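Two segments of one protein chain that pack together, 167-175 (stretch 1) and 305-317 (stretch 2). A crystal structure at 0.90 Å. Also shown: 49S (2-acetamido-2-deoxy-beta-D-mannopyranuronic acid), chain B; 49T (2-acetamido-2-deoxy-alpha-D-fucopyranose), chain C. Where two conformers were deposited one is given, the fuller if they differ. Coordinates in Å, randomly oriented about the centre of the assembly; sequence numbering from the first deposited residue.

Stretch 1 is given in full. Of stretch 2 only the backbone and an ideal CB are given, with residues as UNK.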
# COMPACT_ATOMS: atom_id res chain seq x y z
N ASN A 167 -1.37 -2.39 -34.41
CA ASN A 167 -2.58 -2.00 -35.09
C ASN A 167 -3.84 -2.31 -34.27
O ASN A 167 -4.83 -1.57 -34.35
CB ASN A 167 -2.66 -2.63 -36.50
CG ASN A 167 -3.01 -4.08 -36.49
OD1 ASN A 167 -2.39 -4.89 -35.84
ND2 ASN A 167 -4.08 -4.36 -37.24
N TYR A 168 -3.79 -3.39 -33.51
CA TYR A 168 -4.94 -3.84 -32.74
C TYR A 168 -5.08 -3.14 -31.37
O TYR A 168 -6.01 -3.44 -30.64
CB TYR A 168 -4.92 -5.35 -32.58
CG TYR A 168 -3.73 -5.97 -31.94
CD1 TYR A 168 -3.71 -6.25 -30.56
CD2 TYR A 168 -2.60 -6.35 -32.67
CE1 TYR A 168 -2.63 -6.86 -29.96
CE2 TYR A 168 -1.51 -6.99 -32.07
CZ TYR A 168 -1.54 -7.25 -30.72
OH TYR A 168 -0.50 -7.94 -30.12
N TYR A 169 -4.20 -2.18 -31.10
CA TYR A 169 -4.37 -1.33 -29.91
C TYR A 169 -5.38 -0.23 -30.26
O TYR A 169 -5.02 0.90 -30.60
CB TYR A 169 -3.05 -0.75 -29.47
CG TYR A 169 -2.03 -1.69 -28.91
CD1 TYR A 169 -2.34 -3.01 -28.51
CD2 TYR A 169 -0.72 -1.27 -28.68
CE1 TYR A 169 -1.37 -3.84 -27.92
CE2 TYR A 169 0.22 -2.05 -28.07
CZ TYR A 169 -0.08 -3.34 -27.68
OH TYR A 169 0.82 -4.16 -27.06
N ARG A 170 -6.67 -0.61 -30.17
CA ARG A 170 -7.80 0.23 -30.49
C ARG A 170 -8.43 0.72 -29.21
O ARG A 170 -8.41 0.05 -28.16
CB ARG A 170 -8.82 -0.51 -31.37
CG ARG A 170 -8.17 -1.11 -32.60
CD ARG A 170 -9.20 -1.47 -33.69
NE ARG A 170 -8.57 -2.28 -34.74
CZ ARG A 170 -8.32 -3.56 -34.63
NH1 ARG A 170 -8.79 -4.25 -33.60
NH2 ARG A 170 -7.57 -4.17 -35.53
N LYS A 171 -9.00 1.93 -29.25
CA LYS A 171 -9.57 2.54 -28.04
C LYS A 171 -11.00 2.02 -27.79
O LYS A 171 -11.72 1.64 -28.69
CB LYS A 171 -9.48 4.05 -28.08
CG LYS A 171 -10.31 4.74 -29.13
CD LYS A 171 -10.18 6.25 -29.04
CE LYS A 171 -10.99 6.98 -30.10
NZ LYS A 171 -10.77 8.43 -30.01
N GLY A 172 -11.38 2.08 -26.51
CA GLY A 172 -12.70 1.68 -26.07
C GLY A 172 -12.70 1.46 -24.58
O GLY A 172 -11.66 1.55 -23.94
N GLU A 173 -13.87 1.16 -24.03
CA GLU A 173 -13.99 0.85 -22.61
C GLU A 173 -15.34 0.19 -22.35
O GLU A 173 -16.26 0.27 -23.17
CB GLU A 173 -13.79 2.10 -21.73
CG GLU A 173 -14.78 3.22 -21.99
CD GLU A 173 -14.20 4.52 -21.43
OE1 GLU A 173 -13.28 5.10 -22.08
OE2 GLU A 173 -14.60 4.95 -20.32
N PHE A 174 -15.46 -0.42 -21.19
CA PHE A 174 -16.70 -0.97 -20.71
C PHE A 174 -17.39 0.01 -19.78
O PHE A 174 -16.73 0.67 -18.97
CB PHE A 174 -16.45 -2.26 -19.92
CG PHE A 174 -15.79 -3.39 -20.69
CD1 PHE A 174 -15.90 -3.51 -22.06
CD2 PHE A 174 -15.07 -4.36 -19.99
CE1 PHE A 174 -15.31 -4.59 -22.73
CE2 PHE A 174 -14.47 -5.43 -20.67
CZ PHE A 174 -14.60 -5.52 -22.03
N VAL A 175 -18.73 0.11 -19.89
CA VAL A 175 -19.51 0.93 -19.01
C VAL A 175 -20.75 0.15 -18.55
O VAL A 175 -21.22 -0.75 -19.25
CB VAL A 175 -19.93 2.29 -19.62
CG1 VAL A 175 -18.69 3.08 -20.06
CG2 VAL A 175 -20.90 2.10 -20.78
N UNK A 305 -2.73 -7.64 -21.52
CA UNK A 305 -2.72 -7.17 -22.89
C UNK A 305 -4.01 -7.60 -23.58
O UNK A 305 -5.07 -7.10 -23.26
CB UNK A 305 -1.50 -7.70 -23.64
N UNK A 306 -3.90 -8.52 -24.54
CA UNK A 306 -5.04 -9.07 -25.23
C UNK A 306 -4.87 -9.10 -26.74
O UNK A 306 -3.74 -9.31 -27.22
CB UNK A 306 -6.29 -8.27 -24.87
N UNK A 307 -5.97 -9.00 -27.43
CA UNK A 307 -5.99 -9.22 -28.88
C UNK A 307 -6.80 -8.11 -29.55
O UNK A 307 -6.89 -7.01 -29.05
CB UNK A 307 -6.57 -10.59 -29.22
N UNK A 308 -7.34 -8.40 -30.74
CA UNK A 308 -7.83 -7.38 -31.63
C UNK A 308 -9.20 -7.61 -32.22
O UNK A 308 -9.54 -6.95 -33.21
CB UNK A 308 -6.83 -7.21 -32.77
N UNK A 309 -10.01 -8.50 -31.67
CA UNK A 309 -11.36 -8.63 -32.14
C UNK A 309 -12.22 -7.46 -31.65
O UNK A 309 -11.88 -6.74 -30.72
CB UNK A 309 -11.95 -9.97 -31.68
N UNK A 310 -13.39 -7.32 -32.28
CA UNK A 310 -14.39 -6.36 -31.86
C UNK A 310 -14.62 -6.47 -30.35
O UNK A 310 -14.90 -7.56 -29.85
CB UNK A 310 -15.70 -6.58 -32.63
N UNK A 311 -14.55 -5.33 -29.64
CA UNK A 311 -14.74 -5.32 -28.21
C UNK A 311 -13.50 -5.54 -27.36
O UNK A 311 -13.59 -5.48 -26.13
CB UNK A 311 -15.77 -6.39 -27.85
N UNK A 312 -12.35 -5.77 -28.00
CA UNK A 312 -11.09 -5.97 -27.28
C UNK A 312 -10.50 -4.61 -26.85
O UNK A 312 -9.57 -4.07 -27.45
CB UNK A 312 -10.09 -6.73 -28.15
N UNK A 313 -11.08 -4.07 -25.79
CA UNK A 313 -10.75 -2.76 -25.24
C UNK A 313 -9.36 -2.79 -24.58
O UNK A 313 -8.86 -3.84 -24.18
CB UNK A 313 -11.81 -2.32 -24.23
N UNK A 314 -8.78 -1.60 -24.36
CA UNK A 314 -7.58 -1.52 -23.51
C UNK A 314 -7.87 -2.10 -22.13
O UNK A 314 -8.99 -2.04 -21.63
CB UNK A 314 -7.10 -0.07 -23.38
N UNK A 315 -6.82 -2.62 -21.50
CA UNK A 315 -6.94 -3.05 -20.11
C UNK A 315 -6.78 -1.83 -19.18
O UNK A 315 -5.90 -0.99 -19.39
CB UNK A 315 -5.90 -4.12 -19.79
N UNK A 316 -7.58 -1.80 -18.12
CA UNK A 316 -7.47 -0.68 -17.17
C UNK A 316 -8.06 -1.12 -15.85
O UNK A 316 -8.93 -2.02 -15.77
CB UNK A 316 -8.18 0.57 -17.69
N UNK A 317 -7.60 -0.47 -14.78
CA UNK A 317 -8.02 -0.68 -13.40
C UNK A 317 -7.64 -2.07 -12.92
O UNK A 317 -8.43 -2.81 -12.33
CB UNK A 317 -9.53 -0.47 -13.26
C8 49S B . -1.38 -7.28 -26.49
C7 49S B . -1.01 -8.74 -26.30
O7 49S B . -1.20 -9.32 -25.21
N2 49S B . -0.49 -9.36 -27.37
C2 49S B . -0.02 -10.73 -27.35
C3 49S B . -0.97 -11.68 -28.09
O3 49S B . -2.27 -11.65 -27.51
C1 49S B . 1.35 -10.81 -28.00
O1 49S B . 2.26 -9.93 -27.42
O5 49S B . 1.25 -10.40 -29.37
C5 49S B . 0.47 -11.34 -30.13
C6 49S B . 0.50 -10.92 -31.58
O6A 49S B . 0.35 -9.70 -31.86
O6B 49S B . 0.66 -11.84 -32.43
C4 49S B . -0.97 -11.40 -29.59
O4 49S B . -1.55 -12.46 -30.36
C1 49T C . -2.95 -12.57 -30.39
C2 49T C . -3.27 -13.74 -31.33
N2 49T C . -2.41 -14.89 -31.01
C7 49T C . -2.89 -15.97 -30.43
O7 49T C . -4.03 -16.10 -30.02
C8 49T C . -1.87 -17.10 -30.26
O5 49T C . -3.59 -11.40 -30.80
C5 49T C . -3.31 -10.98 -32.14
C6 49T C . -3.98 -9.64 -32.35
C4 49T C . -3.78 -12.07 -33.10
O4 49T C . -5.19 -12.23 -32.96
C3 49T C . -3.06 -13.34 -32.78
O3 49T C . -3.59 -14.42 -33.60

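Read from the backbone alone, stretch 2 leaves its sugar-bound end beside Tyr168 and runs on to the strand beginning at Gly172. At position 305 the ideal CB points toward stretch 1 but would sit 2.3 Å from O7 of 49S, a clash that leaves room for nothing beyond a hydrogen. The residue is Gly305. Position 306, at phi/psi 132/-151, would jam a CB against the preceding carbonyl oxygen, so the backbone itself asks for glycine. Gly306 serves the sugar with its main chain: its N donates to O7 of 49S (2.9 Å), and its O accepts from O3 of 49S (2.8 Å).

Position 307 points away from stretch 1, which therefore sets few terms; many side chains could fit, polar ones comfortably. It is Asp307, whose carboxylate is hydrogen-bonded elsewhere in the structure. Its CB approaches O5 of 49T to 3.2 Å, while its carbonyl O lies 3.6 Å from Tyr168 CD1.

At 308 the verdict is strict. The CB direction is toward stretch 1, and an ideal CB would lie 2.7 Å from Tyr168 CB, so no side chain fits at this spacing. Gly308 lets the chains close until its CA is 3.7 Å from Tyr168 CB, and its carbonyl takes a hydrogen bond from Arg170, NH1 to Gly308 O at 2.8 Å. A water accepts from Arg170 NH2 (2.9 Å) and donates to Gly308 O (3.2 Å), bracing the same pair.

Positions 309 and 310 point away and meet nothing of stretch 1; many residues would do, and Asp309 and Leu310 occupy them. They open a type II turn, closed by the hydrogen bond from the N of position 312 to Asp309 O (2.9 Å). Position 311, at 90/-3, would again press a CB against the preceding carbonyl, and Gly311 fits the rule; its O rests at the edge of the Phe174 ring, 3.9 Å from CE1. Position 312 points away, so stretch 1 would accept many side chains. Cys312 contributes its carbonyl. One water donates to both Cys312 O and Tyr168 O (2.8 Å each); a second lies 2.8 Å from both Cys312 O and Arg170 O.

Position 313 points toward Gly172 and the Phe174 ring, a place for a compact apolar group such as valine or isoleucine. Val313 puts CG2 over the ring face, 3.9 Å from the Phe174 centroid, and CG1 3.7 Å from Gly172 C, in space that a CB on Gly172 would crowd.

Position 314, sideways with phi -57, admits proline among others. Pro314 brings CD to 3.2 Å from Gly172 O and 3.4 Å from Arg170 O. Position 315 is out of reach, so stretch 1 sets no preference; it is Cys315, its SG hydrogen-bonded elsewhere in the structure.

Position 316 points toward stretch 1 across a gap, where Gly172 O offers an acceptor and Glu173 a negative charge; a long donor, arginine or lysine, suits. Arg316 donates from NH1 to Gly172 O at 2.8 Å. Position 317, with positive phi, is out of reach; asparagine or glycine would be easy choices, and Asn317 is there.

Stretch 2 305-317: GGDGDLGCVPCRN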
# COMPACT_ATOMS: atom_id res chain seq x y z
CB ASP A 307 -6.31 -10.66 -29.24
CG ASP A 307 -7.74 -11.07 -28.95
OD1 ASP A 307 -8.06 -11.25 -27.76
OD2 ASP A 307 -8.55 -11.19 -29.89
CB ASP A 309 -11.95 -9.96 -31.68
CG ASP A 309 -11.37 -11.18 -32.35
OD1 ASP A 309 -10.49 -11.04 -33.24
OD2 ASP A 309 -11.78 -12.31 -31.95
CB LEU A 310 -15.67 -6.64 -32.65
CG LEU A 310 -16.81 -5.67 -32.44
CD1 LEU A 310 -16.44 -4.32 -33.02
CD2 LEU A 310 -18.08 -6.16 -33.11
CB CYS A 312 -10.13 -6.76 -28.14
SG CYS A 312 -10.61 -8.52 -28.28
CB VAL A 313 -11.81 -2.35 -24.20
CG1 VAL A 313 -13.17 -2.15 -24.87
CG2 VAL A 313 -11.89 -3.32 -23.04
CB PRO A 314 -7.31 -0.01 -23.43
CG PRO A 314 -7.89 0.53 -24.73
CD PRO A 314 -9.17 -0.29 -24.90
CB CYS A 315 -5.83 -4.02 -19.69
SG CYS A 315 -5.93 -5.62 -20.55
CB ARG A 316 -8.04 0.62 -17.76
CG ARG A 316 -9.46 0.50 -18.25
CD ARG A 316 -10.01 1.84 -18.69
NE ARG A 316 -9.20 2.58 -19.65
CZ ARG A 316 -9.42 2.62 -20.96
NH1 ARG A 316 -10.32 1.86 -21.52
NH2 ARG A 316 -8.71 3.46 -21.70
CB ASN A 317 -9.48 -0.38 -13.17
CG ASN A 317 -9.82 1.09 -13.35
OD1 ASN A 317 -8.97 1.97 -13.14
ND2 ASN A 317 -11.05 1.36 -13.74
O HOH W 1 -5.83 -4.76 -27.62
O HOH W 2 -8.71 -4.18 -30.12
O HOH W 3 -7.29 -2.37 -27.41
O HOH W 4 -6.90 -6.92 -35.08
O HOH W 5 -9.77 3.89 -24.56
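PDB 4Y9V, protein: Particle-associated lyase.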